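Local coordinates for protein excinuclease ABC, subunit A. (Deinococcus radiodurans, PDB 2VF7) that binds DNA and hydrolyses ATP as a zinc-containing UvrA-family member of the ABC superfamily, probably helping to recognise DNA damage for excision repair, at residues A[597-609]-A[633-647]. The protein carries 1 engineered substitution. Numbering follows the deposited sequence.
Sequences TPRSNMATYTGLF and SFNVKGGRCEHCQGE. With ZN (zinc ion), chain G.
Arg599 reaches into the loop of a Cys4 zinc module, in which Cys641 and Cys644 form a CxxC pair completed by Cys664 and Cys667. Its chain is bent at chi2 and chi3, which brings the guanidinium edge against three oxygens. Arg599 NE donates to Asn635 OD1 at 2.5 Å, the amide plane turned 62° from the guanidinium. Arg599 NH2 is modelled 2.4 Å from Gln645 O and 2.5 Å from Phe634 O; both are scored as hydrogen bonds but are very short, so the exact placement of Arg599 NH2 is doubtful. Glu647 crosses this side chain at about a right angle: its CG lies over one guanidinium face, while Glu647 OE2 forms a salt bridge with Arg599 NH1 at 3.1 Å. Two guanidinium groups come within 3.2 Å (Arg599 NH2 to Arg640 NH1), and Glu647 beside Arg599 and Glu642 gripping Arg640 side-on probably offset the like charges.

The Phe634 ring lies among Arg599 O, Asn601 and Phe609. Its edge meets the carbonyl (Phe634 CE1 to Arg599 O, 3.1 Å), and it sits obliquely to Phe609, with the planes at 45°; Arg671 adds a cation-pi contact. An alanine here would remove that ring and is likely to cost Arg671 its cation-pi partner and open a gap beside Phe609. Beside the salt bridge, a water donates to Glu647 OE2 at 2.7 Å and also bonds Thr597 OG1.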
ATOM      1  N   THR A 597     -15.701  17.237  -5.289  1.00 58.56           N
ATOM      2  CA  THR A 597     -15.267  16.476  -6.465  1.00 58.06           C
ATOM      3  C   THR A 597     -14.943  17.468  -7.568  1.00 57.78           C
ATOM      4  O   THR A 597     -15.195  18.659  -7.402  1.00 57.51           O
ATOM      5  CB  THR A 597     -16.348  15.490  -6.955  1.00 57.65           C
ATOM      6  OG1 THR A 597     -17.415  16.220  -7.579  1.00 59.37           O
ATOM      7  CG2 THR A 597     -16.892  14.647  -5.801  1.00 57.28           C
ATOM      8  N   PRO A 598     -14.347  16.992  -8.684  1.00 58.05           N
ATOM      9  CA  PRO A 598     -14.040  17.874  -9.827  1.00 57.62           C
ATOM     10  C   PRO A 598     -15.213  18.346 -10.721  1.00 58.04           C
ATOM     11  O   PRO A 598     -14.959  19.036 -11.723  1.00 58.02           O
ATOM     12  CB  PRO A 598     -13.031  17.045 -10.645  1.00 57.74           C
ATOM     13  CG  PRO A 598     -12.662  15.837  -9.781  1.00 56.83           C
ATOM     14  CD  PRO A 598     -13.849  15.616  -8.911  1.00 57.60           C
ATOM     15  N   ARG A 599     -16.464  17.984 -10.394  1.00 58.18           N
ATOM     16  CA  ARG A 599     -17.644  18.572 -11.063  1.00 58.69           C
ATOM     17  C   ARG A 599     -17.615  20.076 -10.910  1.00 59.33           C
ATOM     18  O   ARG A 599     -17.940  20.811 -11.842  1.00 60.04           O
ATOM     19  CB  ARG A 599     -18.934  18.227 -10.343  1.00 58.01           C
ATOM     20  CG  ARG A 599     -19.451  16.894 -10.483  1.00 59.12           C
ATOM     21  CD  ARG A 599     -20.907  16.980 -10.868  1.00 57.81           C
ATOM     22  NE  ARG A 599     -20.985  16.904 -12.315  1.00 59.31           N
ATOM     23  CZ  ARG A 599     -20.858  15.779 -13.006  1.00 55.81           C
ATOM     24  NH1 ARG A 599     -20.663  14.623 -12.391  1.00 51.98           N
ATOM     25  NH2 ARG A 599     -20.944  15.824 -14.315  1.00 56.37           N
ATOM     26  N   SER A 600     -17.316  20.504  -9.679  1.00 59.56           N
ATOM     27  CA  SER A 600     -17.380  21.899  -9.258  1.00 59.89           C
ATOM     28  C   SER A 600     -16.252  22.729  -9.837  1.00 60.03           C
ATOM     29  O   SER A 600     -15.112  22.248  -9.978  1.00 59.28           O
ATOM     30  CB  SER A 600     -17.331  21.995  -7.744  1.00 59.58           C
ATOM     31  OG  SER A 600     -18.437  21.330  -7.152  1.00 60.46           O
ATOM     32  N   ASN A 601     -16.591  23.979 -10.159  1.00 60.16           N
ATOM     33  CA  ASN A 601     -15.627  24.970 -10.603  1.00 60.07           C
ATOM     34  C   ASN A 601     -16.181  26.405 -10.436  1.00 60.97           C
ATOM     35  O   ASN A 601     -17.361  26.587 -10.121  1.00 60.58           O
ATOM     36  CB  ASN A 601     -15.133  24.634 -12.031  1.00 60.08           C
ATOM     37  CG  ASN A 601     -16.269  24.424 -13.041  1.00 58.52           C
ATOM     38  OD1 ASN A 601     -16.167  23.579 -13.920  1.00 59.40           O
ATOM     39  ND2 ASN A 601     -17.334  25.193 -12.926  1.00 53.71           N
ATOM     40  N   MET A 602     -15.331  27.421 -10.590  1.00 62.06           N
ATOM     41  CA  MET A 602     -15.808  28.818 -10.550  1.00 62.57           C
ATOM     42  C   MET A 602     -16.979  29.023 -11.495  1.00 61.61           C
ATOM     43  O   MET A 602     -17.978  29.660 -11.128  1.00 61.11           O
ATOM     44  CB  MET A 602     -14.722  29.793 -10.998  1.00 63.08           C
ATOM     45  CG  MET A 602     -13.824  30.350  -9.913  1.00 63.54           C
ATOM     46  SD  MET A 602     -12.312  30.977 -10.698  1.00 64.35           S
ATOM     47  CE  MET A 602     -11.878  32.254  -9.550  1.00 65.37           C
ATOM     48  N   ALA A 603     -16.835  28.495 -12.714  1.00 60.14           N
ATOM     49  CA  ALA A 603     -17.769  28.772 -13.813  1.00 60.35           C
ATOM     50  C   ALA A 603     -19.211  28.509 -13.429  1.00 60.43           C
ATOM     51  O   ALA A 603     -20.138  29.212 -13.823  1.00 61.54           O
ATOM     52  CB  ALA A 603     -17.420  27.936 -15.028  1.00 59.65           C
ATOM     53  N   THR A 604     -19.380  27.472 -12.641  1.00 60.03           N
ATOM     54  CA  THR A 604     -20.681  26.949 -12.323  1.00 59.17           C
ATOM     55  C   THR A 604     -21.131  27.400 -10.924  1.00 58.90           C
ATOM     56  O   THR A 604     -22.323  27.490 -10.677  1.00 59.41           O
ATOM     57  CB  THR A 604     -20.619  25.438 -12.507  1.00 59.19           C
ATOM     58  OG1 THR A 604     -21.895  24.954 -12.901  1.00 60.53           O
ATOM     59  CG2 THR A 604     -20.053  24.710 -11.264  1.00 57.29           C
ATOM     60  N   TYR A 605     -20.167  27.718 -10.041  1.00 57.79           N
ATOM     61  CA  TYR A 605     -20.441  28.221  -8.689  1.00 56.97           C
ATOM     62  C   TYR A 605     -20.880  29.703  -8.687  1.00 56.90           C
ATOM     63  O   TYR A 605     -21.661  30.142  -7.818  1.00 55.84           O
ATOM     64  CB  TYR A 605     -19.220  28.027  -7.749  1.00 55.86           C
ATOM     65  CG  TYR A 605     -19.565  28.269  -6.277  1.00 56.10           C
ATOM     66  CD1 TYR A 605     -20.030  27.224  -5.463  1.00 55.32           C
ATOM     67  CD2 TYR A 605     -19.477  29.552  -5.706  1.00 54.79           C
ATOM     68  CE1 TYR A 605     -20.367  27.448  -4.124  1.00 52.77           C
ATOM     69  CE2 TYR A 605     -19.828  29.777  -4.383  1.00 52.83           C
ATOM     70  CZ  TYR A 605     -20.272  28.720  -3.602  1.00 53.30           C
ATOM     71  OH  TYR A 605     -20.617  28.937  -2.283  1.00 55.78           O
ATOM     72  N   THR A 606     -20.336  30.471  -9.632  1.00 56.70           N
ATOM     73  CA  THR A 606     -20.690  31.874  -9.791  1.00 57.31           C
ATOM     74  C   THR A 606     -22.057  32.012 -10.478  1.00 57.75           C
ATOM     75  O   THR A 606     -22.800  32.951 -10.210  1.00 58.07           O
ATOM     76  CB  THR A 606     -19.632  32.646 -10.570  1.00 56.99           C
ATOM     77  OG1 THR A 606     -19.395  31.978 -11.808  1.00 58.25           O
ATOM     78  CG2 THR A 606     -18.339  32.719  -9.803  1.00 56.01           C
ATOM     79  N   GLY A 607     -22.378  31.059 -11.343  1.00 57.98           N
ATOM     80  CA  GLY A 607     -23.662  31.013 -12.019  1.00 58.28           C
ATOM     81  C   GLY A 607     -23.515  31.494 -13.445  1.00 58.58           C
ATOM     82  O   GLY A 607     -24.484  31.538 -14.195  1.00 59.36           O
ATOM     83  N   LEU A 608     -22.295  31.863 -13.815  1.00 58.58           N
ATOM     84  CA  LEU A 608     -22.032  32.449 -15.120  1.00 58.33           C
ATOM     85  C   LEU A 608     -22.071  31.439 -16.270  1.00 58.91           C
ATOM     86  O   LEU A 608     -22.237  31.826 -17.420  1.00 59.54           O
ATOM     87  CB  LEU A 608     -20.706  33.220 -15.099  1.00 58.52           C
ATOM     88  CG  LEU A 608     -19.339  32.528 -15.024  1.00 57.73           C
ATOM     89  CD1 LEU A 608     -18.897  31.919 -16.354  1.00 57.26           C
ATOM     90  CD2 LEU A 608     -18.312  33.535 -14.570  1.00 57.70           C
ATOM     91  N   PHE A 609     -21.943  30.151 -15.971  1.00 58.99           N
ATOM     92  CA  PHE A 609     -21.869  29.150 -17.032  1.00 59.15           C
ATOM     93  C   PHE A 609     -23.201  29.002 -17.785  1.00 59.38           C
ATOM     94  O   PHE A 609     -23.201  28.616 -18.953  1.00 59.61           O
ATOM     95  CB  PHE A 609     -21.357  27.808 -16.492  1.00 59.08           C
ATOM     96  CG  PHE A 609     -20.894  26.834 -17.568  1.00 59.40           C
ATOM     97  CD1 PHE A 609     -19.828  27.144 -18.406  1.00 59.04           C
ATOM     98  CD2 PHE A 609     -21.529  25.608 -17.732  1.00 59.61           C
ATOM     99  CE1 PHE A 609     -19.404  26.244 -19.416  1.00 58.65           C
ATOM    100  CE2 PHE A 609     -21.113  24.722 -18.718  1.00 60.98           C
ATOM    101  CZ  PHE A 609     -20.039  25.050 -19.560  1.00 58.56           C
ATOM    102  N   SER A 633     -23.846  21.540 -21.081  1.00 54.58           N
ATOM    103  CA  SER A 633     -23.705  21.240 -19.675  1.00 54.72           C
ATOM    104  C   SER A 633     -22.846  19.984 -19.514  1.00 54.45           C
ATOM    105  O   SER A 633     -22.953  19.042 -20.301  1.00 54.61           O
ATOM    106  CB  SER A 633     -25.087  21.006 -19.052  1.00 55.31           C
ATOM    107  OG  SER A 633     -25.035  21.061 -17.631  1.00 56.16           O
ATOM    108  N   PHE A 634     -21.978  19.964 -18.512  1.00 53.96           N
ATOM    109  CA  PHE A 634     -21.311  18.711 -18.149  1.00 53.41           C
ATOM    110  C   PHE A 634     -22.008  18.095 -16.941  1.00 53.79           C
ATOM    111  O   PHE A 634     -21.482  17.170 -16.346  1.00 54.17           O
ATOM    112  CB  PHE A 634     -19.817  18.924 -17.874  1.00 53.41           C
ATOM    113  CG  PHE A 634     -19.530  20.023 -16.897  1.00 52.71           C
ATOM    114  CD1 PHE A 634     -19.576  19.784 -15.524  1.00 52.05           C
ATOM    115  CD2 PHE A 634     -19.234  21.304 -17.342  1.00 52.85           C
ATOM    116  CE1 PHE A 634     -19.353  20.798 -14.632  1.00 52.24           C
ATOM    117  CE2 PHE A 634     -19.008  22.322 -16.451  1.00 52.12           C
ATOM    118  CZ  PHE A 634     -19.055  22.078 -15.107  1.00 53.32           C
ATOM    119  N   ASN A 635     -23.187  18.605 -16.575  1.00 53.91           N
ATOM    120  CA  ASN A 635     -23.970  18.024 -15.468  1.00 54.26           C
ATOM    121  C   ASN A 635     -25.181  17.267 -15.942  1.00 54.33           C
ATOM    122  O   ASN A 635     -25.939  16.695 -15.160  1.00 54.83           O
ATOM    123  CB  ASN A 635     -24.318  19.066 -14.408  1.00 53.93           C
ATOM    124  CG  ASN A 635     -23.096  19.581 -13.734  1.00 54.72           C
ATOM    125  OD1 ASN A 635     -22.175  18.818 -13.499  1.00 56.29           O
ATOM    126  ND2 ASN A 635     -23.042  20.875 -13.465  1.00 55.11           N
ATOM    127  N   VAL A 636     -25.314  17.219 -17.248  1.00 54.92           N
ATOM    128  CA  VAL A 636     -26.442  16.593 -17.876  1.00 55.49           C
ATOM    129  C   VAL A 636     -25.896  15.668 -18.971  1.00 55.84           C
ATOM    130  O   VAL A 636     -24.957  16.015 -19.680  1.00 56.04           O
ATOM    131  CB  VAL A 636     -27.454  17.687 -18.383  1.00 55.32           C
ATOM    132  CG1 VAL A 636     -28.366  17.179 -19.481  1.00 55.96           C
ATOM    133  CG2 VAL A 636     -28.302  18.198 -17.222  1.00 55.92           C
ATOM    134  N   LYS A 637     -26.483  14.484 -19.072  1.00 56.12           N
ATOM    135  CA  LYS A 637     -26.151  13.511 -20.104  1.00 57.29           C
ATOM    136  C   LYS A 637     -26.463  14.062 -21.509  1.00 57.47           C
ATOM    137  O   LYS A 637     -27.414  14.844 -21.678  1.00 58.05           O
ATOM    138  CB  LYS A 637     -26.936  12.234 -19.800  1.00 57.02           C
ATOM    139  CG  LYS A 637     -27.008  11.221 -20.881  1.00 58.61           C
ATOM    140  CD  LYS A 637     -28.248  10.339 -20.685  1.00 61.83           C
ATOM    141  CE  LYS A 637     -29.514  11.051 -21.185  1.00 62.45           C
ATOM    142  NZ  LYS A 637     -30.693  10.164 -21.145  1.00 63.95           N
ATOM    143  N   GLY A 638     -25.651  13.685 -22.504  1.00 57.40           N
ATOM    144  CA  GLY A 638     -25.889  14.107 -23.903  1.00 56.70           C
ATOM    145  C   GLY A 638     -24.690  14.656 -24.671  1.00 56.11           C
ATOM    146  O   GLY A 638     -24.218  14.025 -25.627  1.00 56.16           O
ATOM    147  N   GLY A 639     -24.223  15.838 -24.268  1.00 55.47           N
ATOM    148  CA  GLY A 639     -23.037  16.483 -24.868  1.00 55.08           C
ATOM    149  C   GLY A 639     -21.700  16.306 -24.138  1.00 54.58           C
ATOM    150  O   GLY A 639     -20.633  16.587 -24.702  1.00 54.33           O
ATOM    151  N   ARG A 640     -21.756  15.845 -22.887  1.00 53.89           N
ATOM    152  CA  ARG A 640     -20.559  15.607 -22.077  1.00 53.12           C
ATOM    153  C   ARG A 640     -19.894  14.265 -22.364  1.00 54.12           C
ATOM    154  O   ARG A 640     -20.494  13.353 -22.957  1.00 54.39           O
ATOM    155  CB  ARG A 640     -20.903  15.676 -20.587  1.00 53.20           C
ATOM    156  CG  ARG A 640     -21.995  14.730 -20.146  1.00 51.03           C
ATOM    157  CD  ARG A 640     -22.095  14.674 -18.613  1.00 51.17           C
ATOM    158  NE  ARG A 640     -22.874  13.520 -18.179  1.00 44.47           N
ATOM    159  CZ  ARG A 640     -23.371  13.357 -16.958  1.00 42.17           C
ATOM    160  NH1 ARG A 640     -23.210  14.285 -16.041  1.00 43.48           N
ATOM    161  NH2 ARG A 640     -24.057  12.272 -16.662  1.00 39.19           N
ATOM    162  N   CYS A 641     -18.651  14.137 -21.922  1.00 54.28           N
ATOM    163  CA  CYS A 641     -17.987  12.849 -21.947  1.00 54.21           C
ATOM    164  C   CYS A 641     -18.626  12.010 -20.860  1.00 54.38           C
ATOM    165  O   CYS A 641     -18.648  12.394 -19.693  1.00 54.73           O
ATOM    166  CB  CYS A 641     -16.498  13.025 -21.688  1.00 54.06           C
ATOM    167  SG  CYS A 641     -15.631  11.486 -21.499  1.00 53.98           S
ATOM    168  N   GLU A 642     -19.177  10.874 -21.244  1.00 54.94           N
ATOM    169  CA  GLU A 642     -19.871  10.031 -20.289  1.00 55.17           C
ATOM    170  C   GLU A 642     -18.952   9.036 -19.595  1.00 55.08           C
ATOM    171  O   GLU A 642     -19.380   8.356 -18.660  1.00 55.08           O
ATOM    172  CB  GLU A 642     -21.060   9.305 -20.937  1.00 55.16           C
ATOM    173  CG  GLU A 642     -22.242   9.145 -19.979  1.00 56.29           C
ATOM    174  CD  GLU A 642     -22.780  10.503 -19.541  1.00 59.40           C
ATOM    175  OE1 GLU A 642     -22.651  11.475 -20.315  1.00 60.47           O
ATOM    176  OE2 GLU A 642     -23.326  10.609 -18.428  1.00 60.35           O
ATOM    177  N   HIS A 643     -17.700   8.952 -20.044  1.00 54.81           N
ATOM    178  CA  HIS A 643     -16.716   8.070 -19.405  1.00 55.40           C
ATOM    179  C   HIS A 643     -16.359   8.583 -18.001  1.00 55.71           C
ATOM    180  O   HIS A 643     -16.166   7.798 -17.068  1.00 55.48           O
ATOM    181  CB  HIS A 643     -15.466   7.940 -20.289  1.00 55.50           C
ATOM    182  CG  HIS A 643     -14.404   7.037 -19.729  1.00 55.15           C
ATOM    183  ND1 HIS A 643     -14.279   5.717 -20.102  1.00 54.97           N
ATOM    184  CD2 HIS A 643     -13.403   7.277 -18.849  1.00 53.94           C
ATOM    185  CE1 HIS A 643     -13.254   5.179 -19.465  1.00 54.72           C
ATOM    186  NE2 HIS A 643     -12.707   6.103 -18.697  1.00 54.44           N
ATOM    187  N   CYS A 644     -16.294   9.909 -17.872  1.00 55.97           N
ATOM    188  CA  CYS A 644     -16.008  10.595 -16.606  1.00 56.34           C
ATOM    189  C   CYS A 644     -17.228  11.370 -16.154  1.00 56.01           C
ATOM    190  O   CYS A 644     -17.160  12.078 -15.164  1.00 56.49           O
ATOM    191  CB  CYS A 644     -14.861  11.576 -16.788  1.00 55.65           C
ATOM    192  SG  CYS A 644     -15.225  12.731 -18.119  1.00 58.65           S
ATOM    193  N   GLN A 645     -18.330  11.244 -16.894  1.00 56.14           N
ATOM    194  CA  GLN A 645     -19.582  11.937 -16.592  1.00 56.08           C
ATOM    195  C   GLN A 645     -19.384  13.462 -16.545  1.00 56.43           C
ATOM    196  O   GLN A 645     -20.004  14.167 -15.742  1.00 55.82           O
ATOM    197  CB  GLN A 645     -20.166  11.425 -15.270  1.00 56.03           C
ATOM    198  CG  GLN A 645     -20.919  10.103 -15.347  1.00 56.72           C
ATOM    199  CD  GLN A 645     -21.937   9.953 -14.206  1.00 59.00           C
ATOM    200  OE1 GLN A 645     -22.048  10.826 -13.332  1.00 60.87           O
ATOM    201  NE2 GLN A 645     -22.687   8.859 -14.218  1.00 57.98           N
ATOM    202  N   GLY A 646     -18.488  13.969 -17.386  1.00 56.72           N
ATOM    203  CA  GLY A 646     -18.261  15.410 -17.468  1.00 57.16           C
ATOM    204  C   GLY A 646     -17.399  16.035 -16.390  1.00 57.73           C
ATOM    205  O   GLY A 646     -17.317  17.267 -16.315  1.00 58.49           O
ATOM    206  N   GLU A 647     -16.760  15.215 -15.556  1.00 57.35           N
ATOM    207  CA  GLU A 647     -15.851  15.716 -14.512  1.00 57.32           C
ATOM    208  C   GLU A 647     -14.444  16.010 -15.028  1.00 57.24           C
ATOM    209  O   GLU A 647     -13.692  16.746 -14.398  1.00 57.15           O
ATOM    210  CB  GLU A 647     -15.780  14.749 -13.330  1.00 57.45           C
ATOM    211  CG  GLU A 647     -17.135  14.468 -12.729  1.00 59.65           C
ATOM    212  CD  GLU A 647     -17.086  13.857 -11.351  1.00 62.55           C
ATOM    213  OE1 GLU A 647     -15.984  13.476 -10.885  1.00 64.00           O
ATOM    214  OE2 GLU A 647     -18.169  13.771 -10.726  1.00 62.57           O
TER
HETATM  215 ZN    ZN G 904     -13.897  12.342 -19.986  1.00 55.91          ZN
HETATM  216  O   HOH W   1     -19.794  14.247  -8.638  1.00 61.96           O